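PDB 6CC2: cell division control protein 45 cdc45 putative from Entamoeba histolytica, which is probably the Cdc45 component of the replicative CMG helicase, a RecJ-like DHH-family protein that takes part in eukaryotic DNA replication. Local coordinates for residues S30-A35 against F82-A86; S108-K114 against D174-E180; Y222-I226 against L339-F343; M299-Q305 against M317-F321; F346-I352 against S387-Y393. All coordinates share one frame. Residue numbers count along the deposited sequence, not the author numbering.

Contact 1: S30-A35 against F82-A86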
# COMPACT_ATOMS: atom_id res chain seq x y z
N SER A 30 -5.85 -5.38 8.13
CA SER A 30 -6.30 -4.52 7.04
C SER A 30 -5.40 -4.68 5.81
O SER A 30 -4.29 -5.20 5.91
CB SER A 30 -6.35 -3.09 7.53
OG SER A 30 -5.06 -2.62 7.82
N PRO A 31 -5.87 -4.25 4.63
CA PRO A 31 -5.20 -4.65 3.37
C PRO A 31 -4.01 -3.78 2.97
O PRO A 31 -4.04 -3.05 1.98
CB PRO A 31 -6.32 -4.57 2.34
CG PRO A 31 -7.56 -4.12 3.06
CD PRO A 31 -7.17 -3.59 4.38
N THR A 32 -2.94 -3.84 3.75
CA THR A 32 -1.67 -3.22 3.37
C THR A 32 -0.55 -4.24 3.53
O THR A 32 -0.66 -5.16 4.35
CB THR A 32 -1.35 -1.97 4.22
OG1 THR A 32 -0.96 -2.34 5.53
CG2 THR A 32 -2.57 -1.02 4.28
N VAL A 33 0.51 -4.09 2.75
CA VAL A 33 1.65 -4.99 2.89
C VAL A 33 2.26 -4.84 4.28
O VAL A 33 2.70 -5.82 4.89
CB VAL A 33 2.68 -4.72 1.79
CG1 VAL A 33 3.95 -5.54 2.03
CG2 VAL A 33 2.09 -5.03 0.41
N ASP A 34 2.33 -3.60 4.78
CA ASP A 34 2.83 -3.36 6.15
C ASP A 34 2.04 -4.16 7.17
O ASP A 34 2.62 -4.73 8.11
CB ASP A 34 2.74 -1.85 6.44
CG ASP A 34 3.57 -1.41 7.63
OD1 ASP A 34 4.53 -2.10 8.06
OD2 ASP A 34 3.25 -0.32 8.14
N ALA A 35 0.73 -4.23 7.02
CA ALA A 35 -0.08 -5.02 7.94
C ALA A 35 0.28 -6.50 7.86
O ALA A 35 0.34 -7.16 8.89
CB ALA A 35 -1.57 -4.81 7.66
N PHE A 82 -5.86 -5.63 16.33
CA PHE A 82 -6.29 -4.90 15.15
C PHE A 82 -5.04 -4.27 14.54
O PHE A 82 -4.34 -3.50 15.20
CB PHE A 82 -7.32 -3.84 15.51
CG PHE A 82 -8.58 -4.39 16.14
CD1 PHE A 82 -9.12 -5.59 15.71
CD2 PHE A 82 -9.20 -3.71 17.16
CE1 PHE A 82 -10.28 -6.10 16.29
CE2 PHE A 82 -10.37 -4.21 17.74
CZ PHE A 82 -10.91 -5.41 17.30
N ILE A 83 -4.75 -4.64 13.29
CA ILE A 83 -3.50 -4.25 12.63
C ILE A 83 -3.79 -3.25 11.50
O ILE A 83 -4.48 -3.58 10.53
CB ILE A 83 -2.75 -5.48 12.10
CG1 ILE A 83 -2.40 -6.41 13.27
CG2 ILE A 83 -1.50 -5.07 11.33
CD1 ILE A 83 -1.76 -7.73 12.85
N ASP A 84 -3.22 -2.05 11.65
CA ASP A 84 -3.30 -0.94 10.68
C ASP A 84 -4.73 -0.46 10.49
O ASP A 84 -5.08 0.11 9.47
CB ASP A 84 -2.63 -1.27 9.35
CG ASP A 84 -1.72 -0.12 8.84
OD1 ASP A 84 -1.54 0.88 9.57
OD2 ASP A 84 -1.17 -0.22 7.71
N CYS A 85 -5.58 -0.68 11.49
CA CYS A 85 -6.91 -0.12 11.54
C CYS A 85 -7.32 -0.00 13.00
O CYS A 85 -6.64 -0.51 13.90
CB CYS A 85 -7.92 -0.98 10.77
SG CYS A 85 -8.10 -2.67 11.40
N ALA A 86 -8.43 0.71 13.23
CA ALA A 86 -9.14 0.82 14.49
C ALA A 86 -8.58 1.86 15.44
O ALA A 86 -9.30 2.34 16.32
CB ALA A 86 -9.19 -0.52 15.22
O HOH W 1 1.24 0.95 6.93

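Contact 2: S108-K114 against D174-E180. With EDO (1,2-ethanediol), chain E.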
# COMPACT_ATOMS: atom_id res chain seq x y z
N SER A 108 -0.83 2.51 12.28
CA SER A 108 0.04 3.63 11.92
C SER A 108 -0.70 4.96 11.78
O SER A 108 -0.03 6.00 11.70
CB SER A 108 0.78 3.32 10.61
OG SER A 108 -0.13 3.25 9.52
N HIS A 109 -2.03 4.95 11.74
CA HIS A 109 -2.78 6.20 11.66
C HIS A 109 -2.59 7.04 12.91
O HIS A 109 -2.52 6.51 14.02
CB HIS A 109 -4.28 5.92 11.48
CG HIS A 109 -4.63 5.29 10.17
ND1 HIS A 109 -4.58 3.92 9.96
CD2 HIS A 109 -5.04 5.84 9.00
CE1 HIS A 109 -4.94 3.66 8.72
NE2 HIS A 109 -5.23 4.81 8.12
N ARG A 110 -2.54 8.36 12.74
CA ARG A 110 -2.50 9.30 13.86
C ARG A 110 -3.37 10.50 13.53
O ARG A 110 -3.56 10.82 12.35
CB ARG A 110 -1.07 9.79 14.16
CG ARG A 110 -0.10 8.71 14.59
CD ARG A 110 -0.37 8.25 16.02
NE ARG A 110 0.74 7.40 16.49
CZ ARG A 110 0.92 6.14 16.12
NH1 ARG A 110 1.97 5.47 16.56
NH2 ARG A 110 0.06 5.55 15.30
N PRO A 111 -3.90 11.20 14.54
CA PRO A 111 -3.85 10.87 15.98
C PRO A 111 -4.73 9.68 16.35
O PRO A 111 -5.65 9.33 15.63
CB PRO A 111 -4.37 12.14 16.65
CG PRO A 111 -5.27 12.76 15.63
CD PRO A 111 -4.58 12.49 14.32
N PHE A 112 -4.43 9.05 17.48
CA PHE A 112 -5.34 8.06 18.04
C PHE A 112 -6.65 8.72 18.46
O PHE A 112 -6.69 9.89 18.86
CB PHE A 112 -4.70 7.39 19.24
CG PHE A 112 -3.52 6.53 18.92
CD1 PHE A 112 -3.57 5.58 17.91
CD2 PHE A 112 -2.35 6.65 19.66
CE1 PHE A 112 -2.48 4.78 17.63
CE2 PHE A 112 -1.26 5.85 19.38
CZ PHE A 112 -1.32 4.92 18.38
N ASN A 113 -7.74 7.97 18.36
CA ASN A 113 -9.01 8.43 18.90
C ASN A 113 -8.90 8.66 20.41
O ASN A 113 -8.39 7.82 21.14
CB ASN A 113 -10.12 7.41 18.60
CG ASN A 113 -11.44 7.78 19.25
OD1 ASN A 113 -11.68 7.46 20.41
ND2 ASN A 113 -12.31 8.45 18.51
N LYS A 114 -9.40 9.81 20.87
CA LYS A 114 -9.21 10.20 22.26
C LYS A 114 -9.88 9.22 23.22
O LYS A 114 -9.36 8.96 24.31
CB LYS A 114 -9.71 11.62 22.49
CG LYS A 114 -8.75 12.69 21.96
CD LYS A 114 -9.39 14.07 21.94
CE LYS A 114 -9.76 14.55 23.34
NZ LYS A 114 -10.42 15.89 23.30
N ASP A 174 -10.41 9.93 13.31
CA ASP A 174 -9.62 11.10 13.65
C ASP A 174 -8.31 11.15 12.88
O ASP A 174 -7.52 12.07 13.11
CB ASP A 174 -9.33 11.12 15.16
CG ASP A 174 -10.57 11.38 15.99
OD1 ASP A 174 -11.48 12.08 15.50
OD2 ASP A 174 -10.64 10.88 17.13
N GLY A 175 -8.07 10.21 11.98
CA GLY A 175 -6.77 10.12 11.34
C GLY A 175 -6.46 11.35 10.50
O GLY A 175 -7.31 11.86 9.76
N GLU A 176 -5.22 11.83 10.62
CA GLU A 176 -4.74 12.97 9.85
C GLU A 176 -3.40 12.72 9.18
O GLU A 176 -3.03 13.47 8.28
CB GLU A 176 -4.62 14.24 10.72
CG GLU A 176 -5.94 14.72 11.30
CD GLU A 176 -5.78 15.94 12.19
OE1 GLU A 176 -4.73 16.62 12.10
OE2 GLU A 176 -6.70 16.22 12.99
N PHE A 177 -2.64 11.72 9.60
CA PHE A 177 -1.36 11.42 8.98
C PHE A 177 -0.95 10.02 9.42
O PHE A 177 -1.67 9.36 10.17
CB PHE A 177 -0.29 12.46 9.35
CG PHE A 177 -0.08 12.62 10.82
CD1 PHE A 177 -0.88 13.48 11.54
CD2 PHE A 177 0.89 11.89 11.48
CE1 PHE A 177 -0.69 13.62 12.90
CE2 PHE A 177 1.07 12.06 12.84
CZ PHE A 177 0.28 12.90 13.53
N TYR A 178 0.20 9.56 8.90
CA TYR A 178 0.71 8.23 9.17
C TYR A 178 2.04 8.33 9.90
O TYR A 178 2.91 9.15 9.55
CB TYR A 178 0.90 7.40 7.89
CG TYR A 178 -0.37 7.23 7.10
CD1 TYR A 178 -0.80 8.21 6.20
CD2 TYR A 178 -1.15 6.12 7.26
CE1 TYR A 178 -1.96 8.07 5.51
CE2 TYR A 178 -2.32 5.96 6.54
CZ TYR A 178 -2.72 6.95 5.67
OH TYR A 178 -3.89 6.80 4.95
N SER A 179 2.19 7.50 10.94
CA SER A 179 3.40 7.44 11.73
C SER A 179 4.09 6.09 11.52
O SER A 179 4.02 5.51 10.42
CB SER A 179 3.07 7.69 13.20
OG SER A 179 4.27 7.87 13.97
N GLU A 180 4.71 5.56 12.57
CA GLU A 180 5.57 4.39 12.45
C GLU A 180 4.88 3.19 11.82
O GLU A 180 3.73 2.85 12.13
CB GLU A 180 6.09 4.01 13.84
CG GLU A 180 7.23 3.03 13.84
CD GLU A 180 7.91 2.98 15.19
OE1 GLU A 180 7.18 2.88 16.20
OE2 GLU A 180 9.15 3.06 15.23
C1 EDO E . 6.35 11.47 10.18
O1 EDO E . 5.04 11.70 10.71
C2 EDO E . 6.56 9.98 9.95
O2 EDO E . 5.59 9.48 9.02
O HOH W 2 -5.17 4.55 5.32
O HOH W 3 2.48 3.20 14.57
O HOH W 4 -8.20 12.54 18.60
O HOH W 5 -10.51 11.97 19.30

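Contact 3: Y222-I226 against L339-F343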
# COMPACT_ATOMS: atom_id res chain seq x y z
N TYR A 222 11.71 7.35 5.40
CA TYR A 222 12.17 6.07 4.91
C TYR A 222 13.66 5.86 5.19
O TYR A 222 14.08 4.80 5.69
CB TYR A 222 11.87 5.96 3.41
CG TYR A 222 12.60 4.79 2.79
CD1 TYR A 222 12.16 3.49 2.97
CD2 TYR A 222 13.78 4.99 2.07
CE1 TYR A 222 12.85 2.42 2.44
CE2 TYR A 222 14.46 3.91 1.55
CZ TYR A 222 14.02 2.64 1.74
OH TYR A 222 14.71 1.58 1.23
N VAL A 223 14.48 6.86 4.87
CA VAL A 223 15.92 6.69 5.03
C VAL A 223 16.26 6.49 6.50
O VAL A 223 17.12 5.66 6.84
CB VAL A 223 16.66 7.90 4.42
CG1 VAL A 223 18.11 7.86 4.77
CG2 VAL A 223 16.48 7.86 2.92
N HIS A 224 15.58 7.21 7.38
CA HIS A 224 15.82 7.04 8.82
C HIS A 224 15.49 5.63 9.28
O HIS A 224 16.15 5.07 10.17
CB HIS A 224 14.99 8.07 9.59
CG HIS A 224 15.45 8.29 11.01
ND1 HIS A 224 16.72 8.72 11.32
CD2 HIS A 224 14.79 8.16 12.18
CE1 HIS A 224 16.83 8.82 12.63
NE2 HIS A 224 15.68 8.49 13.18
N ALA A 225 14.44 5.04 8.72
CA ALA A 225 14.10 3.66 9.06
C ALA A 225 15.20 2.70 8.63
O ALA A 225 15.62 1.82 9.39
CB ALA A 225 12.77 3.27 8.41
N ILE A 226 15.70 2.86 7.41
CA ILE A 226 16.79 2.03 6.93
C ILE A 226 18.00 2.17 7.86
O ILE A 226 18.66 1.18 8.19
CB ILE A 226 17.14 2.38 5.48
CG1 ILE A 226 15.92 2.17 4.59
CG2 ILE A 226 18.33 1.58 5.00
CD1 ILE A 226 15.32 0.75 4.69
N LEU A 339 17.86 6.54 -3.37
CA LEU A 339 17.67 6.20 -1.97
C LEU A 339 18.29 4.84 -1.73
O LEU A 339 18.35 4.01 -2.64
CB LEU A 339 16.18 6.14 -1.59
CG LEU A 339 15.37 7.43 -1.76
CD1 LEU A 339 13.89 7.10 -1.54
CD2 LEU A 339 15.81 8.49 -0.80
N PRO A 340 18.71 4.56 -0.50
CA PRO A 340 19.22 3.21 -0.19
C PRO A 340 18.12 2.17 -0.33
O PRO A 340 16.96 2.41 -0.00
CB PRO A 340 19.70 3.34 1.27
CG PRO A 340 18.89 4.46 1.84
CD PRO A 340 18.73 5.44 0.68
N SER A 341 18.50 1.02 -0.87
CA SER A 341 17.65 -0.16 -0.95
C SER A 341 18.18 -1.22 0.01
O SER A 341 19.40 -1.39 0.17
CB SER A 341 17.65 -0.74 -2.37
OG SER A 341 16.78 -0.05 -3.23
N PHE A 342 17.25 -1.94 0.64
CA PHE A 342 17.57 -3.06 1.54
C PHE A 342 17.37 -4.35 0.76
O PHE A 342 16.32 -4.54 0.13
CB PHE A 342 16.65 -2.98 2.77
CG PHE A 342 17.00 -3.93 3.86
CD1 PHE A 342 16.62 -5.24 3.80
CD2 PHE A 342 17.74 -3.49 4.96
CE1 PHE A 342 16.97 -6.14 4.81
CE2 PHE A 342 18.11 -4.36 5.95
CZ PHE A 342 17.70 -5.69 5.90
N PHE A 343 18.36 -5.23 0.79
CA PHE A 343 18.36 -6.44 -0.01
C PHE A 343 18.48 -7.68 0.87
O PHE A 343 19.12 -7.66 1.91
CB PHE A 343 19.54 -6.47 -1.01
CG PHE A 343 19.42 -5.51 -2.16
CD1 PHE A 343 19.81 -4.19 -2.03
CD2 PHE A 343 18.97 -5.95 -3.40
CE1 PHE A 343 19.73 -3.32 -3.10
CE2 PHE A 343 18.87 -5.09 -4.46
CZ PHE A 343 19.26 -3.77 -4.33
O HOH W 6 14.54 -1.01 0.26

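Contact 4: M299-Q305 against M317-F321. With EDO (1,2-ethanediol), chain L.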
# COMPACT_ATOMS: atom_id res chain seq x y z
N MSE A 299 20.39 10.12 -23.78
CA MSE A 299 21.29 9.40 -22.89
C MSE A 299 22.36 8.63 -23.66
O MSE A 299 23.31 8.11 -23.07
CB MSE A 299 20.50 8.44 -22.00
CG MSE A 299 19.55 9.14 -21.08
SE MSE A 299 18.76 7.89 -19.80
CE MSE A 299 17.86 6.75 -21.01
N GLY A 300 22.20 8.58 -24.98
CA GLY A 300 23.10 7.82 -25.82
C GLY A 300 22.88 6.33 -25.76
O GLY A 300 23.82 5.57 -26.04
N ILE A 301 21.68 5.89 -25.42
CA ILE A 301 21.36 4.47 -25.30
C ILE A 301 20.44 4.09 -26.45
O ILE A 301 19.33 4.64 -26.55
CB ILE A 301 20.71 4.16 -23.95
CG1 ILE A 301 21.65 4.56 -22.80
CG2 ILE A 301 20.34 2.69 -23.86
CD1 ILE A 301 21.01 4.50 -21.43
N PRO A 302 20.81 3.14 -27.30
CA PRO A 302 19.88 2.71 -28.35
C PRO A 302 18.68 1.98 -27.77
O PRO A 302 18.73 1.39 -26.69
CB PRO A 302 20.74 1.78 -29.23
CG PRO A 302 21.83 1.31 -28.34
CD PRO A 302 22.10 2.43 -27.35
N LEU A 303 17.57 2.02 -28.51
CA LEU A 303 16.36 1.34 -28.04
C LEU A 303 16.58 -0.16 -27.91
O LEU A 303 15.97 -0.81 -27.05
CB LEU A 303 15.20 1.63 -28.98
CG LEU A 303 14.62 3.04 -28.93
CD1 LEU A 303 13.39 3.11 -29.84
CD2 LEU A 303 14.24 3.47 -27.52
N SER A 304 17.45 -0.74 -28.72
CA SER A 304 17.73 -2.17 -28.61
C SER A 304 18.35 -2.52 -27.27
O SER A 304 18.20 -3.64 -26.78
CB SER A 304 18.66 -2.61 -29.74
OG SER A 304 19.92 -1.97 -29.62
N GLN A 305 19.07 -1.58 -26.66
CA GLN A 305 19.61 -1.77 -25.32
C GLN A 305 18.60 -1.40 -24.25
O GLN A 305 18.46 -2.11 -23.25
CB GLN A 305 20.89 -0.95 -25.14
CG GLN A 305 22.13 -1.54 -25.85
CD GLN A 305 22.68 -2.77 -25.14
OE1 GLN A 305 22.77 -2.82 -23.91
NE2 GLN A 305 23.06 -3.78 -25.92
N MSE A 317 26.02 0.56 -20.76
CA MSE A 317 24.78 1.29 -20.95
C MSE A 317 24.21 1.67 -19.57
O MSE A 317 23.64 2.74 -19.42
CB MSE A 317 23.76 0.48 -21.73
CG MSE A 317 24.12 0.24 -23.18
SE MSE A 317 24.42 1.89 -24.22
CE MSE A 317 26.39 1.93 -24.12
N LYS A 318 24.40 0.79 -18.59
CA LYS A 318 23.94 1.11 -17.24
C LYS A 318 24.67 2.32 -16.68
O LYS A 318 24.07 3.17 -16.01
CB LYS A 318 24.12 -0.10 -16.33
CG LYS A 318 23.13 -1.22 -16.58
CD LYS A 318 23.40 -2.41 -15.68
CE LYS A 318 22.33 -3.48 -15.83
NZ LYS A 318 22.89 -4.80 -16.20
N ASN A 319 25.98 2.41 -16.94
CA ASN A 319 26.78 3.54 -16.46
C ASN A 319 26.31 4.83 -17.12
O ASN A 319 26.20 5.87 -16.45
CB ASN A 319 28.26 3.31 -16.74
CG ASN A 319 28.87 2.17 -15.91
OD1 ASN A 319 28.36 1.82 -14.86
ND2 ASN A 319 29.96 1.61 -16.40
N LYS A 320 26.01 4.79 -18.42
CA LYS A 320 25.49 5.97 -19.11
C LYS A 320 24.16 6.41 -18.51
O LYS A 320 23.93 7.60 -18.28
CB LYS A 320 25.31 5.70 -20.61
CG LYS A 320 26.57 5.85 -21.44
CD LYS A 320 26.32 5.45 -22.90
CE LYS A 320 26.87 6.47 -23.88
NZ LYS A 320 27.25 5.84 -25.16
N PHE A 321 23.26 5.45 -18.28
CA PHE A 321 21.95 5.75 -17.71
C PHE A 321 22.09 6.40 -16.34
O PHE A 321 21.49 7.44 -16.06
CB PHE A 321 21.13 4.46 -17.65
CG PHE A 321 20.08 4.45 -16.58
CD1 PHE A 321 18.97 5.26 -16.65
CD2 PHE A 321 20.21 3.59 -15.49
CE1 PHE A 321 18.01 5.23 -15.65
CE2 PHE A 321 19.26 3.56 -14.49
CZ PHE A 321 18.15 4.39 -14.57
C1 EDO L . 25.95 -5.91 -15.28
O1 EDO L . 25.16 -5.57 -16.44
C2 EDO L . 25.05 -6.23 -14.09
O2 EDO L . 24.15 -7.30 -14.42

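Contact 5: F346-I352 against S387-Y393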
# COMPACT_ATOMS: atom_id res chain seq x y z
N PHE A 346 18.77 -14.51 -1.93
CA PHE A 346 18.00 -15.74 -2.14
C PHE A 346 18.87 -16.65 -3.00
O PHE A 346 18.99 -16.44 -4.21
CB PHE A 346 16.67 -15.45 -2.81
CG PHE A 346 15.72 -14.61 -2.00
CD1 PHE A 346 14.97 -15.17 -0.98
CD2 PHE A 346 15.59 -13.27 -2.25
CE1 PHE A 346 14.09 -14.41 -0.25
CE2 PHE A 346 14.70 -12.49 -1.52
CZ PHE A 346 13.95 -13.07 -0.52
N GLY A 347 19.49 -17.65 -2.37
CA GLY A 347 20.44 -18.48 -3.09
C GLY A 347 21.60 -17.63 -3.58
O GLY A 347 22.35 -17.05 -2.79
N MSE A 348 21.77 -17.54 -4.90
CA MSE A 348 22.83 -16.75 -5.49
C MSE A 348 22.33 -15.40 -6.00
O MSE A 348 23.08 -14.62 -6.56
CB MSE A 348 23.48 -17.52 -6.65
CG MSE A 348 24.27 -18.75 -6.22
SE MSE A 348 25.81 -18.29 -5.11
CE MSE A 348 26.80 -17.21 -6.40
N ASP A 349 21.05 -15.14 -5.79
CA ASP A 349 20.36 -13.98 -6.36
C ASP A 349 20.26 -12.89 -5.30
O ASP A 349 19.59 -13.06 -4.28
CB ASP A 349 18.97 -14.40 -6.85
CG ASP A 349 18.21 -13.27 -7.52
OD1 ASP A 349 18.62 -12.10 -7.41
OD2 ASP A 349 17.18 -13.57 -8.17
N TYR A 350 20.95 -11.77 -5.54
CA TYR A 350 20.91 -10.60 -4.66
C TYR A 350 20.25 -9.41 -5.34
O TYR A 350 20.52 -8.25 -5.00
CB TYR A 350 22.33 -10.23 -4.19
CG TYR A 350 22.49 -10.06 -2.70
CD1 TYR A 350 21.50 -9.43 -1.92
CD2 TYR A 350 23.63 -10.51 -2.05
CE1 TYR A 350 21.66 -9.29 -0.55
CE2 TYR A 350 23.81 -10.37 -0.69
CZ TYR A 350 22.82 -9.75 0.06
OH TYR A 350 23.00 -9.60 1.43
N SER A 351 19.34 -9.67 -6.28
CA SER A 351 18.73 -8.61 -7.07
C SER A 351 17.37 -8.15 -6.56
O SER A 351 16.80 -7.21 -7.11
CB SER A 351 18.58 -9.07 -8.54
OG SER A 351 17.57 -10.06 -8.67
N ILE A 352 16.86 -8.75 -5.49
CA ILE A 352 15.54 -8.42 -4.98
C ILE A 352 15.70 -7.52 -3.76
O ILE A 352 16.12 -7.97 -2.68
CB ILE A 352 14.74 -9.68 -4.63
CG1 ILE A 352 14.56 -10.58 -5.86
CG2 ILE A 352 13.38 -9.27 -4.07
CD1 ILE A 352 13.79 -11.87 -5.60
N SER A 387 8.54 -16.20 1.58
CA SER A 387 9.39 -16.98 0.71
C SER A 387 10.85 -16.89 1.12
O SER A 387 11.35 -15.81 1.47
CB SER A 387 9.25 -16.51 -0.75
OG SER A 387 10.07 -17.35 -1.57
N THR A 388 11.53 -18.03 1.07
CA THR A 388 12.98 -18.10 1.24
C THR A 388 13.70 -18.29 -0.08
O THR A 388 14.90 -18.50 -0.08
CB THR A 388 13.34 -19.24 2.20
OG1 THR A 388 12.91 -20.47 1.64
CG2 THR A 388 12.67 -19.02 3.56
N THR A 389 12.99 -18.20 -1.20
CA THR A 389 13.56 -18.35 -2.53
C THR A 389 13.15 -17.16 -3.40
O THR A 389 12.21 -16.44 -3.10
CB THR A 389 13.12 -19.67 -3.16
OG1 THR A 389 11.69 -19.71 -3.22
CG2 THR A 389 13.60 -20.86 -2.32
N ALA A 390 13.87 -16.98 -4.51
CA ALA A 390 13.61 -15.86 -5.41
C ALA A 390 12.48 -16.15 -6.39
O ALA A 390 11.70 -15.25 -6.72
CB ALA A 390 14.88 -15.50 -6.19
N GLU A 391 12.36 -17.39 -6.83
CA GLU A 391 11.44 -17.71 -7.91
C GLU A 391 10.00 -17.31 -7.63
O GLU A 391 9.33 -16.85 -8.57
CB GLU A 391 11.52 -19.21 -8.21
CG GLU A 391 12.83 -19.66 -8.87
CD GLU A 391 14.03 -19.72 -7.92
OE1 GLU A 391 13.86 -19.71 -6.68
OE2 GLU A 391 15.17 -19.80 -8.43
N PRO A 392 9.46 -17.44 -6.42
CA PRO A 392 8.06 -17.04 -6.21
C PRO A 392 7.80 -15.58 -6.57
O PRO A 392 6.68 -15.23 -6.95
CB PRO A 392 7.84 -17.31 -4.72
CG PRO A 392 8.79 -18.46 -4.42
CD PRO A 392 10.02 -18.15 -5.24
N TYR A 393 8.80 -14.71 -6.41
CA TYR A 393 8.58 -13.29 -6.67
C TYR A 393 8.32 -13.01 -8.14
O TYR A 393 7.74 -11.96 -8.46
CB TYR A 393 9.78 -12.47 -6.19
CG TYR A 393 9.73 -12.20 -4.69
CD1 TYR A 393 8.95 -11.17 -4.19
CD2 TYR A 393 10.45 -12.98 -3.80
CE1 TYR A 393 8.88 -10.92 -2.84
CE2 TYR A 393 10.38 -12.76 -2.45
CZ TYR A 393 9.59 -11.72 -1.97
OH TYR A 393 9.53 -11.49 -0.62
O HOH W 7 16.31 -18.56 -4.90
O HOH W 8 17.66 -18.03 -6.92

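Contact 1: S30-A35 against F82-A86
At the C-terminal ends of two neighbouring inner strands of a Rossmann-like parallel sheet, as in the DHH family to which Cdc45 is related, the chain gives way to loops that pack together. S30-A35 runs out of strand 24-29 into helix 33-48; F82-A86 finishes strand 77-83. S30 takes hold of the last strand carbonyl twice: its N lies 3.3 Å from I83 O and its OG 2.9 Å from the same I83 O, so the pairing is carried just past the strand end. The chain then turns at P31, centre of an inverse gamma turn, and T32 N-caps the helix, T32 OG1 accepting from A35 N at 2.9 Å. Beneath the cap, A35 CB rests on I83 CG2 (3.7 Å). D84 has left the strand with positive phi, and its side chain reaches the N-terminal end of helix 33-48. D84 OD1 is taken by S108, while D34 turns its carboxylate to S181, V182 and G183. D34 OD2 and D84 OD2 still come within 4.4 Å, and water 1 donates to both, at 2.7 Å to D34 OD2 and 2.8 Å to D84 OD2. The capping hydroxyl has a second role: T32 OG1 donates to D84 OD2 at 3.0 Å.

Contact 2: S108-K114 against D174-E180
R110, D174 and P111 lose the most surface: R110 lies in a two-pair antiparallel ladder, P111 and D174 in the loops beyond it. R110 pairs with F177 (R110 N to F177 O 2.9 Å, F177 N to R110 O 3.0 Å), but R110 O also accepts from E176 N at 2.6 Å, so E176 and F177 face R110 in a classic beta bulge. R110 CB sits over the face of the F177 ring, a CH-pi contact 3.8 Å from the centroid, and S179 CB lies over one face of the R110 guanidinium, whose NH2 bonds to the carbonyls of D107 and H109. P111, after a cis peptide, brings its CD within 3.2 Å of D174 O. D174 works through water 5, which donates to D174 OD2 (2.4 Å) and accepts from K114 N (2.9 Å). The surface ladder's first strand follows strand 102-106 of the parallel sheet, at the probable Cdc45 counterpart of the DHH motif (D107-H109); K114 begins helix 114-118, and helix 182-192 follows E180.

Contact 3: Y222-I226 against L339-F343
This is helix-on-sheet packing: helix 219-233 lies across strand 338-344, an edge strand of a three-stranded mixed sheet, and the axes of 222-226 and 339-343 approach to 9.0 Å at 45°. The strand's main bump is the ring of P340, which drops into a hollow on the helix lined by Y222, V223 and I226. V223 CG2 comes to 4.0 Å from P340 CD, I226 CG2 to 4.3 Å from P340 CG, and Y222 CE2 to 4.5 Å from P340 CG. L339 fills the space at one end of this hollow, its CD2 3.8 Å from V223 CG2 and its CD1 4.2 Å from Y222 CD2. Toward the other end I226 is the bump, with its CD1 4.4 Å from F342 CB. Helix 199-213 closes over the same core, C209 touching Y222 and A205 touching F342. Y222 is long enough to reach the strand backbone: Y222 OH donates to P340 O at 2.7 Å and accepts from water 6 at 2.8 Å, and that water accepts from F342 N at 2.9 Å.

Contact 4: M299-Q305 against M317-F321
M299 opens the segment where helix 288-298 runs out. It is selenomethionine, introduced by labelling, and its SE approaches the edge of the F321 ring, 4.1 Å from F321 CD1 and 5.5 Å from the ring centroid: a Met-aromatic contact lying nearly in the ring plane. G300 comes next and ends the helix in a Schellman motif with positive phi. Having no side chain, it leaves room for the K320 chain, which passes close enough for G300 O and K320 NZ to stand 3.6 Å apart. I301 then turns back toward helix 315-331 and wedges between two of its turns, CD1 lying 3.7 Å from M317 O and 3.8 Å from F321 CB, with I301 CG1 4.1 Å from M317 SE. P302, at the N-cap position of helix 303-306, lays its CD 3.9 Å from that same M317 SE, so M317 SE lies against both I301 and P302. Past the first helical residues, Q305 comes back into contact: Q305 OE1 is 3.4 Å from M317 CG, while its polar partner is S314 N. No hydrogen bond joins the two segments, and apolar contact does most of the holding. The pair sits far from the centre of the chain, in a mostly helical region where L267 of helix 267-273 touches both I301 and F321, and K324 and Y328 further along helix 315-331 extend the contact with M299.

Contact 5: F346-I352 against S387-Y393
A phenylalanine ring met by three successive backbone carbonyls is the oddity here. F346 lies against the bend S387-A390, with S387 O 3.5 Å from F346 CE1 and T388 O 3.5 Å from F346 CD1, both near the ring plane, where the slightly positive ring hydrogens suit them; T389 O lies over one face. F346 also heads a type II' beta turn to D349, with F346 N to D349 O and D349 N to F346 O both 2.9 Å. G347 supplies its positive phi. D349 then makes an Asx turn, D349 OD1 accepting from S351 N (2.8 Å) and S351 OG (2.6 Å). The loop packs on A390 and Y393: F346 CB is 3.8 Å from A390 CB, I352 CD1 is 3.8 Å from A390 CB and 4.0 Å from Y393 CD2, and F346 CZ is 4.1 Å from Y393 CE2. A390 N donates to water 7 at 2.9 Å. Since no direct hydrogen bond crosses, two internally bonded loops, leading into helices 354-364 and 393-417, meet by apolar packing and solvent.

How the contacts relate
Contacts 1 and 3 are the buried ones, contact 2 is at the surface, and contacts 4 and 5 lie between. Contacts 1 and 2 adjoin at the C-terminal ends of the parallel sheet, joined by a probable hydrogen bond between D84 OD1 and S108 OG (2.8 Å). Contacts 3 and 5 share the run out of strand 338-344: F343 CD2 packs 3.2 Å from Y350 O. Contact 4, nested in the chain between the segments of contact 3, is remote, its centre about 45 Å from that of contact 2. Direct hydrogen bonding does not follow burial: contacts 1 and 2 have several, buried contact 3 has a single tyrosine bond, and contacts 4 and 5 have none.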